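Local coordinates for neural-cadherin (Drosophila melanogaster, PDB 3UBF), which mediates calcium-dependent, preferentially homophilic adhesion between cells through extracellular cadherin repeats, three of which make up this fragment, at residues 43-48 with 53-58; 58-61 with 66-69. One frame throughout, in Å; residues are numbered along the deposited sequence.

Interaction 1: 43-48 with 53-58; sequences WVTVET and RVKKKW
Trp43 reaches along the end of the hairpin and meets Trp58, Lys56 and Lys57 in turn. Its CB rests against the second indole, 3.8 Å from Trp58 NE1. With CG anti to the carbonyl carbon (chi1 -52°), the ring runs alongside the turning backbone of 56-58, and CE3 comes to 3.5 Å from Lys56 O. One atom further, Lys57 O lies 3.2 Å from Trp43 CZ3, at the ring's edge and in its plane. At the tip, Lys56 lies over a face: a bend at chi3 (62°) brings its CE to 3.6 Å from Trp43 CH2, a CH-pi contact, while NZ adds an off-centre cation-pi contact.

The carbonyl of Trp43 takes two hydrogen bonds. Trp58 NE1 donates to Trp43 O at 3.0 Å, with that oxygen near the plane of the Trp58 indole, and Lys55 N donates to the same Trp43 O at 2.9 Å. The two donors approach from opposite faces of the carbonyl plane, so this one oxygen holds the backbone at Lys55 and helps to set the rotation of the Trp58 ring, whose edge also receives Val44 CG1.

Further along, Thr45 and Arg53 form an antiparallel hydrogen-bonded pair, Arg53 N to Thr45 O being 2.8 Å. Glu47 OE1 makes a salt bridge of 3.3 Å to Arg53 NH1, the carboxylate and guanidinium planes turned 60° apart; Arg53 NE is taken by Gly20 O.

This is a beta hairpin at the edge of the three-stranded sheet in the first of the fragment's three cadherin repeats. Strand 44-46 is outermost and strand 51-54 lies between it and 22-25, while Trp43, Val44 and Trp58 face Ile69 on strand 68-76 of the other sheet.

Interaction 2: 58-61 with 66-69; sequences WDYE and EKTI. With CA (calcium ion), chain T; ZN (zinc ion), chain H; ZN (zinc ion), chain B.
Lys67 NZ donates to Tyr60 O at 2.8 Å, and the same ammonium group is also held by Leu63 O in the intervening loop. On the way there the lysine chain lies over a face of the Tyr60 ring. Its bend at chi2 (-56°) carries CD above the ring, offset toward the rim and 3.5 Å from Tyr60 CZ, and the charge follows as a cation-pi contact. Trimmed to an alanine here, the side chain would probably leave Tyr60 O without this donor and bare the ring face that the methylenes cover.

The second point of contact is apolar: Ile69 CD1 sits over the centre of the Trp58 indole, 3.3 Å from Trp58 CE2, on the face opposite Val54.

Trp-Asp-Tyr-Glu occupies the place of the LDRE motif of classical cadherins, consistent with its metal-binding role. Glu61 OE1 binds the calcium ion at 2.3 Å while Glu61 OE2 binds a zinc ion at 1.9 Å; Asp59 OD2 holds another zinc ion at 2.1 Å. Glu13 and Asp138 complete the calcium site, to which Asp59 also belongs, and Asp138 shares the zinc ion of Asp59, linking this repeat to the next.

The metal-binding loop joins strand 51-54 to strand 68-76, which runs between 88-97 and 34-37, with Trp58 wedged between the two sheets against Ile69 and Ile94.

Overall arrangement
Coming from the N terminus, after strands 3-12, 22-25 and 34-37 the chain makes strand 44-46, turns back, and closes the hairpin through interaction 1 (43-48 with 53-58). Interaction 2 starts on the residue where that one ends: Trp58 belongs to both, and the metal-binding loop after it closes when 66-69 comes back past 58-61. The two loops therefore follow one another, neither enclosing the other. They still touch in space, Trp43 CB packing 3.6 Å from Ile69 CD1 and Val44 on Ile69. Together they tie the edge hairpin of the three-stranded sheet to strand 68-76 of the facing sheet, next to the metal-bound junction with the second repeat.

Interaction 1: 43-48 with 53-58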
loop_
_atom_site.group_PDB
_atom_site.type_symbol
_atom_site.label_atom_id
_atom_site.label_comp_id
_atom_site.label_asym_id
_atom_site.label_seq_id
_atom_site.Cartn_x
_atom_site.Cartn_y
_atom_site.Cartn_z
ATOM N N TRP A 43 -15.647 -5.071 27.442
ATOM C CA TRP A 43 -15.843 -4.045 26.434
ATOM C C TRP A 43 -17.032 -3.133 26.694
ATOM O O TRP A 43 -17.067 -2.011 26.189
ATOM C CB TRP A 43 -15.938 -4.694 25.045
ATOM C CG TRP A 43 -14.775 -5.610 24.764
ATOM C CD1 TRP A 43 -14.794 -6.971 24.730
ATOM C CD2 TRP A 43 -13.415 -5.218 24.527
ATOM N NE1 TRP A 43 -13.533 -7.456 24.472
ATOM C CE2 TRP A 43 -12.668 -6.401 24.340
ATOM C CE3 TRP A 43 -12.760 -3.980 24.441
ATOM C CZ2 TRP A 43 -11.299 -6.386 24.070
ATOM C CZ3 TRP A 43 -11.392 -3.965 24.171
ATOM C CH2 TRP A 43 -10.679 -5.161 23.990
ATOM N N VAL A 44 -17.997 -3.603 27.474
ATOM C CA VAL A 44 -19.225 -2.846 27.675
ATOM C C VAL A 44 -19.729 -2.950 29.099
ATOM O O VAL A 44 -19.621 -4.008 29.717
ATOM C CB VAL A 44 -20.381 -3.289 26.706
ATOM C CG1 VAL A 44 -20.096 -2.886 25.256
ATOM C CG2 VAL A 44 -20.657 -4.781 26.811
ATOM N N THR A 45 -20.248 -1.838 29.621
ATOM C CA THR A 45 -21.105 -1.854 30.807
ATOM C C THR A 45 -22.513 -1.582 30.320
ATOM O O THR A 45 -22.703 -1.016 29.240
ATOM C CB THR A 45 -20.742 -0.764 31.844
ATOM O OG1 THR A 45 -20.795 0.528 31.229
ATOM C CG2 THR A 45 -19.363 -0.988 32.421
ATOM N N VAL A 46 -23.499 -1.993 31.110
ATOM C CA VAL A 46 -24.898 -1.716 30.793
ATOM C C VAL A 46 -25.479 -0.888 31.912
ATOM O O VAL A 46 -25.415 -1.287 33.069
ATOM C CB VAL A 46 -25.707 -3.006 30.603
ATOM C CG1 VAL A 46 -27.188 -2.707 30.604
ATOM C CG2 VAL A 46 -25.315 -3.679 29.303
ATOM N N GLU A 47 -26.023 0.275 31.569
ATOM C CA GLU A 47 -26.654 1.136 32.564
ATOM C C GLU A 47 -27.999 0.571 32.992
ATOM O O GLU A 47 -28.564 -0.291 32.325
ATOM C CB GLU A 47 -26.832 2.563 32.037
ATOM C CG GLU A 47 -25.535 3.336 31.812
ATOM C CD GLU A 47 -24.837 3.755 33.101
ATOM O OE1 GLU A 47 -23.707 3.265 33.333
ATOM O OE2 GLU A 47 -25.403 4.571 33.882
ATOM N N THR A 48 -28.498 1.069 34.115
ATOM C CA THR A 48 -29.826 0.738 34.613
ATOM C C THR A 48 -30.916 0.992 33.572
ATOM O O THR A 48 -31.859 0.211 33.454
ATOM C CB THR A 48 -30.108 1.540 35.885
ATOM O OG1 THR A 48 -29.172 1.142 36.890
ATOM C CG2 THR A 48 -31.526 1.311 36.393
ATOM N N ARG A 53 -22.688 1.040 27.302
ATOM C CA ARG A 53 -21.555 1.966 27.290
ATOM C C ARG A 53 -20.218 1.273 27.134
ATOM O O ARG A 53 -20.026 0.157 27.622
ATOM C CB ARG A 53 -21.549 2.837 28.551
ATOM C CG ARG A 53 -22.741 3.789 28.617
ATOM C CD ARG A 53 -22.833 4.499 29.929
ATOM N NE ARG A 53 -21.730 5.435 30.091
ATOM C CZ ARG A 53 -21.518 6.173 31.175
ATOM N NH1 ARG A 53 -22.345 6.094 32.220
ATOM N NH2 ARG A 53 -20.477 7.000 31.208
ATOM N N VAL A 54 -19.301 1.955 26.458
ATOM C CA VAL A 54 -17.931 1.479 26.280
ATOM C C VAL A 54 -17.232 1.432 27.635
ATOM O O VAL A 54 -17.151 2.447 28.339
ATOM C CB VAL A 54 -17.125 2.396 25.314
ATOM C CG1 VAL A 54 -15.752 1.823 25.040
ATOM C CG2 VAL A 54 -17.872 2.608 24.004
ATOM N N LYS A 55 -16.737 0.248 27.990
ATOM C CA LYS A 55 -15.938 0.065 29.195
ATOM C C LYS A 55 -14.476 0.256 28.823
ATOM O O LYS A 55 -13.897 1.313 29.074
ATOM C CB LYS A 55 -16.159 -1.329 29.782
ATOM C CG LYS A 55 -15.716 -1.470 31.230
ATOM C CD LYS A 55 -15.558 -2.931 31.619
ATOM C CE LYS A 55 -16.602 -3.345 32.643
ATOM N NZ LYS A 55 -16.301 -4.679 33.235
ATOM N N LYS A 56 -13.882 -0.764 28.209
ATOM C CA LYS A 56 -12.543 -0.619 27.631
ATOM C C LYS A 56 -12.726 -0.211 26.162
ATOM O O LYS A 56 -13.587 -0.750 25.464
ATOM C CB LYS A 56 -11.721 -1.912 27.758
ATOM C CG LYS A 56 -10.317 -1.870 27.146
ATOM C CD LYS A 56 -9.385 -2.955 27.722
ATOM C CE LYS A 56 -9.900 -4.376 27.443
ATOM N NZ LYS A 56 -8.953 -5.436 27.898
ATOM N N LYS A 57 -11.939 0.772 25.729
ATOM C CA LYS A 57 -11.829 1.196 24.329
ATOM C C LYS A 57 -11.776 -0.019 23.389
ATOM O O LYS A 57 -10.873 -0.857 23.484
ATOM C CB LYS A 57 -10.590 2.098 24.165
ATOM C CG LYS A 57 -10.081 2.322 22.742
ATOM C CD LYS A 57 -9.184 3.563 22.663
ATOM C CE LYS A 57 -8.689 3.828 21.238
ATOM N NZ LYS A 57 -8.217 5.246 21.071
ATOM N N TRP A 58 -12.760 -0.117 22.503
ATOM C CA TRP A 58 -12.887 -1.268 21.614
ATOM C C TRP A 58 -11.651 -1.514 20.760
ATOM O O TRP A 58 -11.092 -0.588 20.164
ATOM C CB TRP A 58 -14.120 -1.114 20.730
ATOM C CG TRP A 58 -15.377 -1.213 21.521
ATOM C CD1 TRP A 58 -15.485 -1.386 22.872
ATOM C CD2 TRP A 58 -16.713 -1.125 21.018
ATOM N NE1 TRP A 58 -16.804 -1.421 23.235
ATOM C CE2 TRP A 58 -17.580 -1.253 22.120
ATOM C CE3 TRP A 58 -17.262 -0.949 19.742
ATOM C CZ2 TRP A 58 -18.970 -1.214 21.986
ATOM C CZ3 TRP A 58 -18.642 -0.908 19.613
ATOM C CH2 TRP A 58 -19.482 -1.042 20.729
HETATM O O HOH W 1 -19.179 -5.078 32.058
#

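Interaction 2: 58-61 with 66-69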
loop_
_atom_site.group_PDB
_atom_site.type_symbol
_atom_site.label_atom_id
_atom_site.label_comp_id
_atom_site.label_asym_id
_atom_site.label_seq_id
_atom_site.Cartn_x
_atom_site.Cartn_y
_atom_site.Cartn_z
ATOM N N TRP A 58 -12.760 -0.117 22.503
ATOM C CA TRP A 58 -12.887 -1.268 21.614
ATOM C C TRP A 58 -11.651 -1.514 20.760
ATOM O O TRP A 58 -11.092 -0.588 20.164
ATOM C CB TRP A 58 -14.120 -1.114 20.730
ATOM C CG TRP A 58 -15.377 -1.213 21.521
ATOM C CD1 TRP A 58 -15.485 -1.386 22.872
ATOM C CD2 TRP A 58 -16.713 -1.125 21.018
ATOM N NE1 TRP A 58 -16.804 -1.421 23.235
ATOM C CE2 TRP A 58 -17.580 -1.253 22.120
ATOM C CE3 TRP A 58 -17.262 -0.949 19.742
ATOM C CZ2 TRP A 58 -18.970 -1.214 21.986
ATOM C CZ3 TRP A 58 -18.642 -0.908 19.613
ATOM C CH2 TRP A 58 -19.482 -1.042 20.729
ATOM N N ASP A 59 -11.228 -2.772 20.723
ATOM C CA ASP A 59 -10.082 -3.186 19.938
ATOM C C ASP A 59 -10.431 -4.513 19.272
ATOM O O ASP A 59 -10.438 -5.571 19.896
ATOM C CB ASP A 59 -8.860 -3.292 20.833
ATOM C CG ASP A 59 -7.594 -3.588 20.072
ATOM O OD1 ASP A 59 -7.641 -3.755 18.828
ATOM O OD2 ASP A 59 -6.536 -3.652 20.732
ATOM N N TYR A 60 -10.766 -4.414 17.991
ATOM C CA TYR A 60 -11.221 -5.528 17.165
ATOM C C TYR A 60 -10.281 -6.733 17.215
ATOM O O TYR A 60 -10.730 -7.878 17.300
ATOM C CB TYR A 60 -11.373 -5.022 15.732
ATOM C CG TYR A 60 -11.748 -6.062 14.713
ATOM C CD1 TYR A 60 -13.083 -6.313 14.406
ATOM C CD2 TYR A 60 -10.763 -6.768 14.016
ATOM C CE1 TYR A 60 -13.429 -7.242 13.452
ATOM C CE2 TYR A 60 -11.101 -7.703 13.066
ATOM C CZ TYR A 60 -12.440 -7.936 12.785
ATOM O OH TYR A 60 -12.780 -8.882 11.844
ATOM N N GLU A 61 -8.981 -6.459 17.151
ATOM C CA GLU A 61 -7.946 -7.490 17.180
ATOM C C GLU A 61 -7.972 -8.263 18.490
ATOM O O GLU A 61 -7.622 -9.443 18.520
ATOM C CB GLU A 61 -6.557 -6.871 16.966
ATOM C CG GLU A 61 -6.266 -6.412 15.535
ATOM C CD GLU A 61 -7.029 -5.158 15.112
ATOM O OE1 GLU A 61 -7.792 -4.571 15.911
ATOM O OE2 GLU A 61 -6.863 -4.740 13.960
ATOM N N GLU A 66 -14.868 -14.529 16.769
ATOM C CA GLU A 66 -16.247 -14.208 16.456
ATOM C C GLU A 66 -16.370 -12.736 16.056
ATOM O O GLU A 66 -17.203 -12.377 15.213
ATOM C CB GLU A 66 -17.113 -14.516 17.680
ATOM C CG GLU A 66 -18.592 -14.756 17.378
ATOM C CD GLU A 66 -18.835 -16.022 16.568
ATOM O OE1 GLU A 66 -17.945 -16.902 16.547
ATOM O OE2 GLU A 66 -19.920 -16.135 15.953
ATOM N N LYS A 67 -15.530 -11.896 16.670
ATOM C CA LYS A 67 -15.486 -10.444 16.414
ATOM C C LYS A 67 -16.760 -9.750 16.874
ATOM O O LYS A 67 -17.307 -8.860 16.213
ATOM C CB LYS A 67 -15.139 -10.139 14.953
ATOM C CG LYS A 67 -13.784 -10.709 14.540
ATOM C CD LYS A 67 -12.671 -10.218 15.457
ATOM C CE LYS A 67 -11.363 -10.932 15.220
ATOM N NZ LYS A 67 -10.393 -10.484 16.243
ATOM N N THR A 68 -17.220 -10.169 18.039
ATOM C CA THR A 68 -18.457 -9.666 18.587
ATOM C C THR A 68 -18.247 -9.308 20.046
ATOM O O THR A 68 -17.445 -9.933 20.743
ATOM C CB THR A 68 -19.592 -10.710 18.480
ATOM O OG1 THR A 68 -19.202 -11.912 19.154
ATOM C CG2 THR A 68 -19.900 -11.033 17.022
ATOM N N ILE A 69 -18.944 -8.275 20.495
ATOM C CA ILE A 69 -19.097 -8.058 21.908
ATOM C C ILE A 69 -20.400 -8.762 22.218
ATOM O O ILE A 69 -21.481 -8.329 21.802
ATOM C CB ILE A 69 -19.066 -6.577 22.274
ATOM C CG1 ILE A 69 -17.651 -6.037 22.021
ATOM C CG2 ILE A 69 -19.409 -6.394 23.740
ATOM C CD1 ILE A 69 -17.560 -4.568 21.800
HETATM CA CA CA T . -7.528 -2.343 16.226
HETATM ZN ZN ZN H . -4.848 -3.329 19.468
HETATM ZN ZN ZN B . -7.724 -3.269 13.104
HETATM O O HOH W 2 -7.850 -1.857 13.777
HETATM O O HOH W 3 -4.529 -1.240 19.408
HETATM O O HOH W 4 -4.548 -5.094 19.433
HETATM O O HOH W 5 -7.498 -0.395 17.409
#